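Local coordinates for uncharacterized protein (Bordetella bronchiseptica RB50, PDB 3BE3) that is of unknown function but belongs to the DUF1653 family of the SH3 clan and adopts a small, strongly bent antiparallel beta fold, at residues R9-H15 against R71-H77; E34-Y39 against T52-W58. All blocks are in the same frame, centred on the assembly; numbering follows the deposited sequence.

Contact 1 (R9-H15 against R71-H77). With SO4 (sulfate ion), chain D.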
loop_
_atom_site.group_PDB
_atom_site.type_symbol
_atom_site.label_atom_id
_atom_site.label_comp_id
_atom_site.label_asym_id
_atom_site.label_seq_id
_atom_site.Cartn_x
_atom_site.Cartn_y
_atom_site.Cartn_z
ATOM N N ARG B 9 9.376 10.342 5.618
ATOM C CA ARG B 9 10.575 9.610 5.242
ATOM C C ARG B 9 10.303 8.117 5.341
ATOM O O ARG B 9 10.064 7.596 6.428
ATOM C CB ARG B 9 11.751 9.969 6.156
ATOM C CG ARG B 9 12.370 11.327 5.886
ATOM C CD ARG B 9 13.750 11.468 6.536
ATOM N NE ARG B 9 14.717 10.503 6.016
ATOM C CZ ARG B 9 16.004 10.466 6.363
ATOM N NH1 ARG B 9 16.490 11.340 7.234
ATOM N NH2 ARG B 9 16.807 9.552 5.840
ATOM N N PRO B 10 10.320 7.407 4.200
ATOM C CA PRO B 10 10.070 5.964 4.265
ATOM C C PRO B 10 11.262 5.315 4.955
ATOM O O PRO B 10 12.371 5.848 4.915
ATOM C CB PRO B 10 9.969 5.549 2.801
ATOM C CG PRO B 10 9.508 6.788 2.117
ATOM C CD PRO B 10 10.352 7.865 2.805
ATOM N N GLY B 11 11.025 4.174 5.586
ATOM C CA GLY B 11 12.092 3.485 6.293
ATOM C C GLY B 11 11.535 2.719 7.473
ATOM O O GLY B 11 10.343 2.433 7.522
ATOM N N VAL B 12 12.390 2.400 8.436
ATOM C CA VAL B 12 11.967 1.652 9.610
ATOM C C VAL B 12 11.422 2.555 10.707
ATOM O O VAL B 12 12.021 3.574 11.055
ATOM C CB VAL B 12 13.136 0.787 10.154
ATOM C CG1 VAL B 12 12.701 0.013 11.404
ATOM C CG2 VAL B 12 13.584 -0.198 9.064
ATOM N N TYR B 13 10.259 2.176 11.224
ATOM C CA TYR B 13 9.593 2.923 12.280
ATOM C C TYR B 13 9.282 2.037 13.472
ATOM O O TYR B 13 8.972 0.854 13.315
ATOM C CB TYR B 13 8.271 3.513 11.775
ATOM C CG TYR B 13 8.405 4.752 10.920
ATOM C CD1 TYR B 13 8.794 4.674 9.594
ATOM C CD2 TYR B 13 8.136 6.009 11.446
ATOM C CE1 TYR B 13 8.917 5.822 8.805
ATOM C CE2 TYR B 13 8.250 7.154 10.670
ATOM C CZ TYR B 13 8.637 7.062 9.354
ATOM O OH TYR B 13 8.737 8.202 8.599
ATOM N N ARG B 14 9.359 2.615 14.666
ATOM C CA ARG B 14 9.018 1.880 15.875
ATOM C C ARG B 14 7.661 2.429 16.315
ATOM O O ARG B 14 7.537 3.619 16.607
ATOM C CB ARG B 14 10.050 2.117 16.982
ATOM C CG ARG B 14 9.749 1.339 18.274
ATOM C CD ARG B 14 10.697 1.742 19.396
ATOM N NE ARG B 14 10.578 3.157 19.737
ATOM C CZ ARG B 14 11.590 4.021 19.727
ATOM N NH1 ARG B 14 12.811 3.627 19.394
ATOM N NH2 ARG B 14 11.381 5.285 20.049
ATOM N N HIS B 15 6.646 1.564 16.314
ATOM C CA HIS B 15 5.291 1.927 16.729
ATOM C C HIS B 15 5.384 2.160 18.241
ATOM O O HIS B 15 6.212 1.540 18.912
ATOM C CB HIS B 15 4.329 0.775 16.384
ATOM C CG HIS B 15 2.910 1.009 16.804
ATOM N ND1 HIS B 15 2.360 0.422 17.922
ATOM C CD2 HIS B 15 1.925 1.761 16.252
ATOM C CE1 HIS B 15 1.099 0.797 18.040
ATOM N NE2 HIS B 15 0.811 1.611 17.039
ATOM N N ARG B 71 3.082 8.227 17.156
ATOM C CA ARG B 71 2.410 6.938 17.019
ATOM C C ARG B 71 3.454 6.012 16.397
ATOM O O ARG B 71 3.594 4.857 16.789
ATOM C CB ARG B 71 1.192 7.051 16.094
ATOM C CG ARG B 71 0.385 5.754 15.998
ATOM C CD ARG B 71 -0.714 5.824 14.945
ATOM N NE ARG B 71 -1.760 6.802 15.246
ATOM C CZ ARG B 71 -2.643 6.688 16.235
ATOM N NH1 ARG B 71 -2.621 5.634 17.044
ATOM N NH2 ARG B 71 -3.564 7.630 16.409
ATOM N N PHE B 72 4.190 6.554 15.427
ATOM C CA PHE B 72 5.256 5.833 14.727
ATOM C C PHE B 72 6.525 6.686 14.721
ATOM O O PHE B 72 6.524 7.779 14.162
ATOM C CB PHE B 72 4.855 5.536 13.276
ATOM C CG PHE B 72 3.817 4.446 13.127
ATOM C CD1 PHE B 72 2.458 4.746 13.081
ATOM C CD2 PHE B 72 4.204 3.108 13.015
ATOM C CE1 PHE B 72 1.503 3.736 12.925
ATOM C CE2 PHE B 72 3.264 2.100 12.860
ATOM C CZ PHE B 72 1.909 2.413 12.815
ATOM N N ALA B 73 7.597 6.196 15.338
ATOM C CA ALA B 73 8.871 6.929 15.398
ATOM C C ALA B 73 9.916 6.407 14.416
ATOM O O ALA B 73 10.317 5.245 14.483
ATOM C CB ALA B 73 9.442 6.880 16.811
ATOM N N TYR B 74 10.366 7.275 13.513
ATOM C CA TYR B 74 11.370 6.912 12.507
ATOM C C TYR B 74 12.715 6.620 13.170
ATOM O O TYR B 74 13.191 7.410 13.985
ATOM C CB TYR B 74 11.537 8.065 11.499
ATOM C CG TYR B 74 12.557 7.837 10.390
ATOM C CD1 TYR B 74 12.321 6.930 9.368
ATOM C CD2 TYR B 74 13.757 8.541 10.368
ATOM C CE1 TYR B 74 13.254 6.729 8.343
ATOM C CE2 TYR B 74 14.699 8.341 9.350
ATOM C CZ TYR B 74 14.447 7.433 8.338
ATOM O OH TYR B 74 15.384 7.233 7.336
ATOM N N VAL B 75 13.334 5.490 12.828
ATOM C CA VAL B 75 14.638 5.163 13.407
ATOM C C VAL B 75 15.696 4.803 12.367
ATOM O O VAL B 75 16.730 4.224 12.695
ATOM C CB VAL B 75 14.556 4.007 14.422
ATOM C CG1 VAL B 75 13.492 4.303 15.475
ATOM C CG2 VAL B 75 14.272 2.695 13.701
ATOM N N GLY B 76 15.446 5.151 11.112
ATOM C CA GLY B 76 16.423 4.860 10.082
ATOM C C GLY B 76 16.027 3.735 9.149
ATOM O O GLY B 76 14.848 3.562 8.833
ATOM N N HIS B 77 17.013 2.960 8.716
ATOM C CA HIS B 77 16.772 1.865 7.785
ATOM C C HIS B 77 17.027 0.471 8.337
ATOM O O HIS B 77 16.873 -0.520 7.622
ATOM C CB HIS B 77 17.604 2.093 6.522
ATOM C CG HIS B 77 17.188 3.306 5.753
ATOM N ND1 HIS B 77 15.976 3.388 5.103
ATOM C CD2 HIS B 77 17.777 4.519 5.604
ATOM C CE1 HIS B 77 15.832 4.597 4.590
ATOM N NE2 HIS B 77 16.911 5.303 4.880
HETATM S S SO4 D . -2.777 2.078 17.276
HETATM O O1 SO4 D . -1.729 2.777 16.504
HETATM O O2 SO4 D . -3.250 2.969 18.353
HETATM O O3 SO4 D . -3.903 1.747 16.391
HETATM O O4 SO4 D . -2.223 0.845 17.857
HETATM O O HOH W 1 14.275 7.966 4.957
#

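Contact 2 (E34-Y39 against T52-W58). With SO4 (sulfate ion), chain D.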
loop_
_atom_site.group_PDB
_atom_site.type_symbol
_atom_site.label_atom_id
_atom_site.label_comp_id
_atom_site.label_asym_id
_atom_site.label_seq_id
_atom_site.Cartn_x
_atom_site.Cartn_y
_atom_site.Cartn_z
ATOM N N GLU B 34 -7.332 9.171 -0.749
ATOM C CA GLU B 34 -6.665 9.575 0.476
ATOM C C GLU B 34 -5.221 9.091 0.414
ATOM O O GLU B 34 -4.905 8.111 -0.258
ATOM C CB GLU B 34 -7.391 9.023 1.714
ATOM C CG GLU B 34 -8.753 9.687 1.948
ATOM C CD GLU B 34 -9.153 9.743 3.419
ATOM O OE1 GLU B 34 -9.293 8.673 4.048
ATOM O OE2 GLU B 34 -9.329 10.862 3.949
ATOM N N VAL B 35 -4.350 9.814 1.100
ATOM C CA VAL B 35 -2.928 9.517 1.149
ATOM C C VAL B 35 -2.660 8.522 2.280
ATOM O O VAL B 35 -3.018 8.778 3.433
ATOM C CB VAL B 35 -2.155 10.829 1.368
ATOM C CG1 VAL B 35 -0.678 10.550 1.532
ATOM C CG2 VAL B 35 -2.351 11.737 0.159
ATOM N N VAL B 36 -2.053 7.385 1.953
ATOM C CA VAL B 36 -1.786 6.354 2.957
ATOM C C VAL B 36 -0.322 5.896 3.003
ATOM O O VAL B 36 0.422 6.059 2.035
ATOM C CB VAL B 36 -2.658 5.098 2.691
ATOM C CG1 VAL B 36 -4.130 5.468 2.657
ATOM C CG2 VAL B 36 -2.247 4.457 1.362
ATOM N N VAL B 37 0.080 5.318 4.134
ATOM C CA VAL B 37 1.434 4.787 4.291
ATOM C C VAL B 37 1.341 3.280 4.043
ATOM O O VAL B 37 0.447 2.613 4.569
ATOM C CB VAL B 37 1.999 5.014 5.733
ATOM C CG1 VAL B 37 3.365 4.323 5.896
ATOM C CG2 VAL B 37 2.117 6.507 6.023
ATOM N N VAL B 38 2.250 2.760 3.221
ATOM C CA VAL B 38 2.316 1.332 2.910
ATOM C C VAL B 38 3.463 0.806 3.765
ATOM O O VAL B 38 4.591 1.284 3.642
ATOM C CB VAL B 38 2.643 1.091 1.414
ATOM C CG1 VAL B 38 2.791 -0.405 1.139
ATOM C CG2 VAL B 38 1.535 1.677 0.552
ATOM N N TYR B 39 3.181 -0.160 4.635
ATOM C CA TYR B 39 4.215 -0.692 5.520
ATOM C C TYR B 39 4.099 -2.192 5.815
ATOM O O TYR B 39 3.020 -2.778 5.713
ATOM C CB TYR B 39 4.209 0.103 6.834
ATOM C CG TYR B 39 2.928 0.030 7.658
ATOM C CD1 TYR B 39 2.876 -0.699 8.845
ATOM C CD2 TYR B 39 1.782 0.721 7.278
ATOM C CE1 TYR B 39 1.716 -0.734 9.633
ATOM C CE2 TYR B 39 0.619 0.691 8.061
ATOM C CZ TYR B 39 0.591 -0.034 9.237
ATOM O OH TYR B 39 -0.549 -0.028 10.019
ATOM N N THR B 52 -1.836 -0.807 5.299
ATOM C CA THR B 52 -1.870 0.570 4.815
ATOM C C THR B 52 -2.600 1.380 5.882
ATOM O O THR B 52 -3.535 0.889 6.524
ATOM C CB THR B 52 -2.622 0.733 3.468
ATOM O OG1 THR B 52 -4.030 0.565 3.679
ATOM C CG2 THR B 52 -2.124 -0.277 2.445
ATOM N N ARG B 53 -2.163 2.616 6.089
ATOM C CA ARG B 53 -2.785 3.474 7.093
ATOM C C ARG B 53 -2.682 4.928 6.663
ATOM O O ARG B 53 -1.646 5.356 6.156
ATOM C CB ARG B 53 -2.099 3.283 8.444
ATOM C CG ARG B 53 -2.854 3.903 9.602
ATOM C CD ARG B 53 -2.363 3.354 10.934
ATOM N NE ARG B 53 -3.250 3.726 12.031
ATOM C CZ ARG B 53 -3.126 3.274 13.275
ATOM N NH1 ARG B 53 -2.147 2.432 13.578
ATOM N NH2 ARG B 53 -3.982 3.665 14.205
ATOM N N LEU B 54 -3.757 5.684 6.874
ATOM C CA LEU B 54 -3.776 7.094 6.507
ATOM C C LEU B 54 -2.543 7.804 7.057
ATOM O O LEU B 54 -2.156 7.609 8.209
ATOM C CB LEU B 54 -5.052 7.767 7.044
ATOM C CG LEU B 54 -6.377 7.267 6.460
ATOM C CD1 LEU B 54 -7.544 7.818 7.262
ATOM C CD2 LEU B 54 -6.476 7.683 4.992
ATOM N N LEU B 55 -1.922 8.627 6.223
ATOM C CA LEU B 55 -0.737 9.363 6.631
ATOM C C LEU B 55 -1.015 10.260 7.839
ATOM O O LEU B 55 -0.212 10.338 8.771
ATOM C CB LEU B 55 -0.231 10.208 5.458
ATOM C CG LEU B 55 0.979 11.112 5.702
ATOM C CD1 LEU B 55 2.193 10.269 6.011
ATOM C CD2 LEU B 55 1.244 11.942 4.484
ATOM N N ARG B 56 -2.157 10.939 7.823
ATOM C CA ARG B 56 -2.493 11.837 8.919
ATOM C C ARG B 56 -2.716 11.114 10.248
ATOM O O ARG B 56 -2.517 11.701 11.307
ATOM C CB ARG B 56 -3.708 12.700 8.553
ATOM C CG ARG B 56 -4.986 11.946 8.270
ATOM C CD ARG B 56 -6.099 12.944 7.958
ATOM N NE ARG B 56 -7.417 12.314 7.936
ATOM C CZ ARG B 56 -7.985 11.779 6.857
ATOM N NH1 ARG B 56 -7.352 11.796 5.685
ATOM N NH2 ARG B 56 -9.187 11.221 6.957
ATOM N N ILE B 57 -3.116 9.846 10.200
ATOM C CA ILE B 57 -3.303 9.082 11.432
ATOM C C ILE B 57 -1.928 8.571 11.879
ATOM O O ILE B 57 -1.594 8.593 13.065
ATOM C CB ILE B 57 -4.250 7.872 11.230
ATOM C CG1 ILE B 57 -5.633 8.351 10.769
ATOM C CG2 ILE B 57 -4.357 7.085 12.526
ATOM C CD1 ILE B 57 -6.327 9.296 11.728
ATOM N N TRP B 58 -1.136 8.110 10.913
ATOM C CA TRP B 58 0.221 7.610 11.165
ATOM C C TRP B 58 1.037 8.694 11.865
ATOM O O TRP B 58 1.806 8.407 12.784
ATOM C CB TRP B 58 0.887 7.228 9.830
ATOM C CG TRP B 58 2.351 6.805 9.882
ATOM C CD1 TRP B 58 3.434 7.619 10.011
ATOM C CD2 TRP B 58 2.877 5.471 9.728
ATOM N NE1 TRP B 58 4.598 6.884 9.934
ATOM C CE2 TRP B 58 4.281 5.565 9.754
ATOM C CE3 TRP B 58 2.295 4.214 9.550
ATOM C CZ2 TRP B 58 5.108 4.440 9.632
ATOM C CZ3 TRP B 58 3.124 3.100 9.426
ATOM C CH2 TRP B 58 4.506 3.224 9.459
HETATM S S SO4 D . -2.777 2.078 17.276
HETATM O O1 SO4 D . -1.729 2.777 16.504
HETATM O O2 SO4 D . -3.250 2.969 18.353
HETATM O O3 SO4 D . -3.903 1.747 16.391
HETATM O O4 SO4 D . -2.223 0.845 17.857
HETATM O O HOH W 2 -3.842 11.014 5.017
HETATM O O HOH W 3 -0.557 0.020 12.704
#

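Contact 1 (R9-H15 against R71-H77)
Two T-shaped (edge-to-face) aromatic pairs line one face of this ladder: the edge of Tyr-74 meets the face of Tyr-13 (centroids 5.3 Å apart), and the edge of His-15 the face of Phe-72 (centroids 4.9 Å apart). In each non-hydrogen-bonded pair the side chains share a face with CA atoms 4.4 Å apart, so ring edge can meet ring face. On the other face Val-12 sets CG1 against Val-75 CG2 (3.9 Å). Along the antiparallel backbones, consistent with the family's SH3 clan, Arg-14 N donates to Ala-73 O at 2.8 Å, Ala-73 N to Arg-14 O at 2.9 Å and Val-75 N to Val-12 O at 2.9 Å. Gly-11 sits where a CB would strike Tyr-74 CE1 and Gly-76 O. Tyr-13 OH donates to Arg-9 O (2.6 Å), while water 1 links Arg-9 NE, Pro-10 O and Tyr-74 OH. At the far end His-15 NE2 (2.8 Å) and Arg-71 NH1 (3.0 Å) donate to sulfate O1; Arg-71 also salt-bridges Glu-60.

Contact 2 (E34-Y39 against T52-W58)
Backbone groups of the two segments are paired closely where strand 35-39 runs antiparallel to strand 52-54. Val-37 and Arg-53 form the hydrogen-bonded pair: Val-37 N donates to Arg-53 O at 2.7 Å, and Arg-53 N to Val-37 O at 3.0 Å. Two residues back along the strand, Val-35 O accepts directly from Leu-55 N (3.0 Å) and also from water 2 (2.9 Å), to which Arg-56 N donates in turn. Leu-54 is at the N-cap position; its O accepts from Trp-58 N (2.9 Å), and its N donates to Glu-31 of the second subunit.

At the outer edge the long side chain of Arg-56 reaches back so that NH1 (2.8 Å) and NH2 (3.0 Å) both donate to Glu-34 OE2, a salt bridge. Arg-53 extends the other way: its NH1 donates to sulfate O1 (3.0 Å) and its NH2 to sulfate O3 (2.9 Å). Water 3 lies 2.7 Å from Tyr-39 OH and accepts a weak bond from Arg-53 NH1.

Beneath the polar layer, beta-branched Val-37 sets CG1 over the six-membered ring of Trp-58, 3.7 Å from its centroid, a CH-pi contact, and CG2 against Leu-55 CD1 (3.8 Å). The edge of Trp-58 meets the face of Tyr-39. Thr-52 pairs with a strand of the second subunit, continuing the sheet across the interface. Together these features make a beta hairpin whose second strand runs straight into a short helical turn, consistent with an SH3-like fold.

From the N terminus the chain first lays down 9-15, whose partner, 71-77, comes near the end of the chain, so contact 1 closes a loop holding most of the fold. Within that loop, after strand 20-29, contact 2 closes the shorter hairpin of strands 35-41 and 50-54; one contact is thus nested in the other, without crossing. Both belong to one sheet, in which strand 20-29 lies between strands 11-15 and 35-41. They meet where helix 55-58 packs against strand 67-76: Trp-58 lies against Phe-72 and Tyr-13, and Arg-71 NE is 2.8 Å from Ile-57 O, a probable hydrogen bond. His-15, Arg-53 and Arg-71 converge, with Tyr-16, on one sulfate, probably from the crystallisation liquor.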